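Local coordinates for VgrG protein (Vibrio cholerae O1 biovar el tor, PDB 4GQK) that probably cross-links actin through its actin cross-linking domain, a toxin domain that binds ADP in a pocket lined by beta strands, at residues F20-I25 with E97-A102; I25-E30 with L91-C96. All blocks are in the same frame, centred on the assembly; numbering follows the deposited sequence.

Contact 1 (F20-I25 with E97-A102); sequences FPKSSI and EMDDKA. With ADP (adenosine-5'-diphosphate), chain B.
Met98 meets Ile25 at about a right angle, its CG packed 3.6 Å from Ile25 CB, while its bent chain carries the methyl CE out to the tip of the isoleucine, CD1. The same residue is tied by its backbone: Met98 N gives a nearly straight hydrogen bond of 3.1 Å to Ser23 O, and a water also donates to that carbonyl. The Glu97 side chain extends over Phe20 and Pro21 instead of toward Ile25. Its CG approaches the Phe20 ring obliquely, with ring and carboxylate planes 64° apart, and its CD lies 3.7 Å from Pro21 CG. Farther out, Lys22 NZ reaches the syn side of Asp99 OD2 at 2.8 Å in an exposed salt bridge, the lysine chain bending at chi3 (-90°) to get there. Ser24 turns from the 97-102 backbone to the nucleotide: its OG, set between the backbone N and carbonyl carbon (chi1 49°), donates to ADP N1 at 2.7 Å, and the edge of Phe20 lies by N6. This is the adenine end of the pocket. Strand 167-180 flanks the contact, with Val177 touching both Ile25 and Met98, and a type I turn from Glu97 leads to Asp100, the N-cap of helix 101-124.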
# COMPACT_ATOMS: atom_id res chain seq x y z
N PHE A 20 7.68 -12.79 7.51
CA PHE A 20 8.95 -12.86 6.78
C PHE A 20 10.11 -12.83 7.77
O PHE A 20 10.00 -12.15 8.79
CB PHE A 20 9.07 -11.75 5.73
CG PHE A 20 8.05 -11.95 4.62
CD1 PHE A 20 8.28 -12.86 3.59
CD2 PHE A 20 6.83 -11.28 4.65
CE1 PHE A 20 7.32 -13.08 2.61
CE2 PHE A 20 5.87 -11.50 3.67
CZ PHE A 20 6.13 -12.40 2.65
N PRO A 21 11.22 -13.56 7.54
CA PRO A 21 12.33 -13.54 8.50
C PRO A 21 12.98 -12.18 8.70
O PRO A 21 13.47 -11.87 9.79
CB PRO A 21 13.34 -14.53 7.88
CG PRO A 21 13.01 -14.56 6.44
CD PRO A 21 11.52 -14.45 6.39
N LYS A 22 13.00 -11.38 7.64
CA LYS A 22 13.62 -10.06 7.58
C LYS A 22 12.70 -9.10 6.80
O LYS A 22 11.50 -9.35 6.73
CB LYS A 22 15.00 -10.19 6.89
CG LYS A 22 16.06 -10.92 7.71
CD LYS A 22 17.33 -11.17 6.90
CE LYS A 22 17.30 -12.49 6.17
NZ LYS A 22 18.17 -12.48 4.97
N SER A 23 13.28 -8.03 6.21
CA SER A 23 12.53 -7.04 5.44
C SER A 23 11.86 -7.63 4.20
O SER A 23 12.43 -8.48 3.52
CB SER A 23 13.42 -5.86 5.07
OG SER A 23 14.49 -6.28 4.25
N SER A 24 10.64 -7.20 3.94
CA SER A 24 9.85 -7.70 2.84
C SER A 24 9.49 -6.63 1.81
O SER A 24 9.62 -5.44 2.09
CB SER A 24 8.60 -8.39 3.38
OG SER A 24 7.95 -7.56 4.34
N ILE A 25 9.09 -7.06 0.60
CA ILE A 25 8.69 -6.17 -0.48
C ILE A 25 7.47 -6.68 -1.26
O ILE A 25 7.38 -7.85 -1.59
CB ILE A 25 9.87 -5.74 -1.41
CG1 ILE A 25 9.47 -4.59 -2.37
CG2 ILE A 25 10.51 -6.92 -2.16
CD1 ILE A 25 10.47 -3.52 -2.51
N GLU A 97 10.61 -11.83 0.38
CA GLU A 97 11.78 -11.30 1.08
C GLU A 97 12.50 -10.39 0.11
O GLU A 97 12.63 -10.74 -1.07
CB GLU A 97 12.68 -12.43 1.57
CG GLU A 97 12.00 -13.42 2.50
CD GLU A 97 12.76 -14.71 2.77
OE1 GLU A 97 12.10 -15.77 2.91
OE2 GLU A 97 14.01 -14.68 2.82
N MET A 98 12.85 -9.17 0.55
CA MET A 98 13.55 -8.15 -0.25
C MET A 98 14.84 -8.66 -0.89
O MET A 98 15.17 -8.25 -2.01
CB MET A 98 13.88 -6.93 0.60
CG MET A 98 12.85 -5.87 0.55
SD MET A 98 13.44 -4.28 1.18
CE MET A 98 13.87 -3.52 -0.30
N ASP A 99 15.57 -9.54 -0.19
CA ASP A 99 16.84 -10.11 -0.67
C ASP A 99 16.68 -11.45 -1.39
O ASP A 99 17.68 -12.09 -1.74
CB ASP A 99 17.89 -10.16 0.46
CG ASP A 99 17.58 -11.08 1.62
OD1 ASP A 99 16.51 -11.74 1.59
OD2 ASP A 99 18.40 -11.15 2.55
N ASP A 100 15.42 -11.87 -1.64
CA ASP A 100 15.12 -13.09 -2.38
C ASP A 100 15.03 -12.73 -3.87
O ASP A 100 13.98 -12.33 -4.34
CB ASP A 100 13.82 -13.73 -1.86
CG ASP A 100 13.52 -15.11 -2.40
OD1 ASP A 100 14.13 -15.50 -3.40
OD2 ASP A 100 12.64 -15.78 -1.84
N LYS A 101 16.16 -12.80 -4.58
CA LYS A 101 16.28 -12.42 -6.00
C LYS A 101 15.37 -13.22 -6.93
O LYS A 101 14.75 -12.64 -7.82
CB LYS A 101 17.73 -12.53 -6.49
CG LYS A 101 18.65 -11.41 -6.04
CD LYS A 101 20.09 -11.75 -6.43
CE LYS A 101 21.11 -10.86 -5.77
NZ LYS A 101 22.48 -11.42 -5.93
N ALA A 102 15.29 -14.54 -6.72
CA ALA A 102 14.46 -15.46 -7.49
C ALA A 102 12.98 -15.12 -7.40
O ALA A 102 12.30 -15.13 -8.42
CB ALA A 102 14.70 -16.90 -7.02
PB ADP B . -4.69 -1.10 -0.94
O1B ADP B . -5.61 -1.74 0.07
O2B ADP B . -5.43 -1.13 -2.30
O3B ADP B . -4.45 0.36 -0.51
PA ADP B . -2.95 -3.35 -0.51
O1A ADP B . -3.63 -3.62 0.78
O2A ADP B . -3.46 -4.40 -1.53
O3A ADP B . -3.29 -1.87 -1.04
O5' ADP B . -1.38 -3.44 -0.27
C5' ADP B . -0.63 -3.43 -1.47
C4' ADP B . 0.78 -3.93 -1.28
O4' ADP B . 1.01 -4.37 0.07
C3' ADP B . 1.21 -5.07 -2.19
O3' ADP B . 2.33 -4.64 -2.94
C2' ADP B . 1.54 -6.19 -1.21
O2' ADP B . 2.53 -7.09 -1.66
C1' ADP B . 1.99 -5.37 -0.03
N9 ADP B . 2.24 -6.05 1.23
C8 ADP B . 1.37 -6.79 1.97
N7 ADP B . 1.94 -7.46 2.95
C5 ADP B . 3.28 -7.09 2.86
C6 ADP B . 4.41 -7.41 3.65
N6 ADP B . 4.37 -8.27 4.70
N1 ADP B . 5.60 -6.87 3.30
C2 ADP B . 5.65 -6.08 2.22
N3 ADP B . 4.65 -5.71 1.42
C4 ADP B . 3.48 -6.23 1.80
O HOH W 1 15.26 -8.94 3.06

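Contact 2 (I25-E30 with L91-C96); sequences IGIENE and LVSYPC. With ADP (adenosine-5'-diphosphate), chain B.
Ile25 through Asn29 run antiparallel to Leu91 through Cys96, the short strand axes 4.7 Å apart, but the register slips by one between the Ile25-Cys96 and Glu28-Val92 pairs. At the slip a side chain stands in for the backbone: Ser93 OG, placed by a chi1 of 83°, accepts a hydrogen bond from Ile27 N at 2.9 Å, while Ser93 N donates to Ile27 O. A water bridges Ser93 OG and Ile25 O across the slip. Ile27 CG1 lies 3.6 Å from Ser93 OG. At the regular end, Asn29 and Leu91 exchange two backbone hydrogen bonds.

The nucleotide lies along the face that carries Glu28 and Val92. Ser93 O takes a 2.7 Å hydrogen bond from ADP O2', and O3' makes a weak one to Ile27 O. Gly26 lets the ribose come close, since a CB there would collide with O2'. Pro95 lays CB and CG against the adenine, each 3.5 Å from C5, and Val92 CG1 touches the sugar at C3'. Glu28 extends beside the ribose, its OE2 3.5 Å from C5'. These residues line the ribose, with Pro95 continuing the wall under the base.

Strand 24-32 is paired on its other edge with strand 167-180, and strand 85-97 with strand 56-68. Helix 101-124 packs against the face opposite the nucleotide, where Met111 touches Ile27 and Leu91, and Ala103 and Arg107 touch Cys96.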
# COMPACT_ATOMS: atom_id res chain seq x y z
N ILE A 25 9.09 -7.06 0.60
CA ILE A 25 8.69 -6.17 -0.48
C ILE A 25 7.47 -6.68 -1.26
O ILE A 25 7.38 -7.85 -1.59
CB ILE A 25 9.87 -5.74 -1.41
CG1 ILE A 25 9.47 -4.59 -2.37
CG2 ILE A 25 10.51 -6.92 -2.16
CD1 ILE A 25 10.47 -3.52 -2.51
N GLY A 26 6.56 -5.76 -1.54
CA GLY A 26 5.38 -5.98 -2.36
C GLY A 26 5.36 -4.93 -3.44
O GLY A 26 5.87 -3.83 -3.24
N ILE A 27 4.80 -5.25 -4.59
CA ILE A 27 4.69 -4.33 -5.73
C ILE A 27 3.27 -4.27 -6.25
O ILE A 27 2.55 -5.26 -6.19
CB ILE A 27 5.74 -4.58 -6.86
CG1 ILE A 27 5.54 -5.95 -7.54
CG2 ILE A 27 7.18 -4.41 -6.34
CD1 ILE A 27 6.15 -6.09 -8.97
N GLU A 28 2.88 -3.09 -6.75
CA GLU A 28 1.58 -2.77 -7.31
C GLU A 28 1.85 -2.24 -8.70
O GLU A 28 2.81 -1.48 -8.91
CB GLU A 28 0.84 -1.72 -6.47
CG GLU A 28 0.34 -2.23 -5.12
CD GLU A 28 -0.26 -1.14 -4.23
OE1 GLU A 28 0.50 -0.27 -3.74
OE2 GLU A 28 -1.49 -1.17 -4.02
N ASN A 29 1.05 -2.67 -9.67
CA ASN A 29 1.27 -2.33 -11.07
C ASN A 29 -0.03 -2.15 -11.86
O ASN A 29 -0.67 -3.12 -12.28
CB ASN A 29 2.16 -3.41 -11.67
CG ASN A 29 2.64 -3.18 -13.07
OD1 ASN A 29 2.81 -4.12 -13.83
ND2 ASN A 29 2.90 -1.93 -13.42
N GLU A 30 -0.43 -0.89 -12.05
CA GLU A 30 -1.65 -0.53 -12.79
C GLU A 30 -1.41 -0.60 -14.30
O GLU A 30 -0.48 0.01 -14.81
CB GLU A 30 -2.17 0.84 -12.36
CG GLU A 30 -3.64 1.06 -12.67
CD GLU A 30 -4.15 2.47 -12.46
OE1 GLU A 30 -5.36 2.70 -12.71
OE2 GLU A 30 -3.36 3.34 -12.03
N LEU A 91 -2.11 -5.09 -10.98
CA LEU A 91 -1.45 -6.33 -10.59
C LEU A 91 -0.71 -6.08 -9.29
O LEU A 91 0.12 -5.17 -9.20
CB LEU A 91 -0.52 -6.85 -11.70
CG LEU A 91 -1.11 -6.96 -13.11
CD1 LEU A 91 -0.11 -7.64 -14.05
CD2 LEU A 91 -2.47 -7.71 -13.14
N VAL A 92 -1.15 -6.81 -8.23
CA VAL A 92 -0.64 -6.65 -6.86
C VAL A 92 0.10 -7.93 -6.41
O VAL A 92 -0.52 -8.97 -6.17
CB VAL A 92 -1.80 -6.27 -5.89
CG1 VAL A 92 -1.28 -6.00 -4.49
CG2 VAL A 92 -2.58 -5.05 -6.41
N SER A 93 1.44 -7.84 -6.28
CA SER A 93 2.23 -9.00 -5.87
C SER A 93 1.95 -9.48 -4.45
O SER A 93 1.52 -8.72 -3.59
CB SER A 93 3.72 -8.74 -6.04
OG SER A 93 4.24 -8.03 -4.93
N TYR A 94 2.24 -10.77 -4.22
CA TYR A 94 2.20 -11.37 -2.90
C TYR A 94 3.58 -11.00 -2.37
O TYR A 94 4.55 -11.14 -3.12
CB TYR A 94 2.01 -12.90 -3.01
CG TYR A 94 0.55 -13.28 -3.19
CD1 TYR A 94 -0.02 -13.35 -4.46
CD2 TYR A 94 -0.28 -13.47 -2.09
CE1 TYR A 94 -1.37 -13.66 -4.63
CE2 TYR A 94 -1.63 -13.77 -2.25
CZ TYR A 94 -2.17 -13.86 -3.53
OH TYR A 94 -3.50 -14.16 -3.69
N PRO A 95 3.70 -10.44 -1.15
CA PRO A 95 5.02 -10.03 -0.67
C PRO A 95 6.04 -11.15 -0.64
O PRO A 95 5.68 -12.33 -0.55
CB PRO A 95 4.73 -9.50 0.73
CG PRO A 95 3.45 -10.17 1.13
CD PRO A 95 2.67 -10.18 -0.12
N CYS A 96 7.32 -10.78 -0.77
CA CYS A 96 8.44 -11.71 -0.69
C CYS A 96 9.58 -11.06 0.08
O CYS A 96 9.49 -9.89 0.44
CB CYS A 96 8.89 -12.19 -2.08
SG CYS A 96 9.64 -10.90 -3.12
PB ADP B . -4.69 -1.10 -0.94
O1B ADP B . -5.61 -1.74 0.07
O2B ADP B . -5.43 -1.13 -2.30
O3B ADP B . -4.45 0.36 -0.51
PA ADP B . -2.95 -3.35 -0.51
O1A ADP B . -3.63 -3.62 0.78
O2A ADP B . -3.46 -4.40 -1.53
O3A ADP B . -3.29 -1.87 -1.04
O5' ADP B . -1.38 -3.44 -0.27
C5' ADP B . -0.63 -3.43 -1.47
C4' ADP B . 0.78 -3.93 -1.28
O4' ADP B . 1.01 -4.37 0.07
C3' ADP B . 1.21 -5.07 -2.19
O3' ADP B . 2.33 -4.64 -2.94
C2' ADP B . 1.54 -6.19 -1.21
O2' ADP B . 2.53 -7.09 -1.66
C1' ADP B . 1.99 -5.37 -0.03
N9 ADP B . 2.24 -6.05 1.23
C8 ADP B . 1.37 -6.79 1.97
N7 ADP B . 1.94 -7.46 2.95
C5 ADP B . 3.28 -7.09 2.86
C6 ADP B . 4.41 -7.41 3.65
N6 ADP B . 4.37 -8.27 4.70
N1 ADP B . 5.60 -6.87 3.30
C2 ADP B . 5.65 -6.08 2.22
N3 ADP B . 4.65 -5.71 1.42
C4 ADP B . 3.48 -6.23 1.80
O HOH W 2 6.69 -8.81 -4.12

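Contact 2 is buried throughout, while contact 1 lies nearer the surface, partly buried, with its salt bridge exposed. Both draw on strands 24-32 and 85-97, share Ile25, and touch where the Phe20 ring packs on the backbone of Pro95 and Cys96. The segments of contact 2 fall between those of contact 1 in sequence. Their chemistry follows their place: ladder hydrogen bonds dominate the interior, whereas at the strand ends one backbone bond is supplemented by apolar packing and an ion pair. Together they line ADP from adenine N1 to the ribose: contact 1 hydrogen-bonds the base at N1, while contact 2 packs on the base through Pro95 and holds O2' well and O3' weakly.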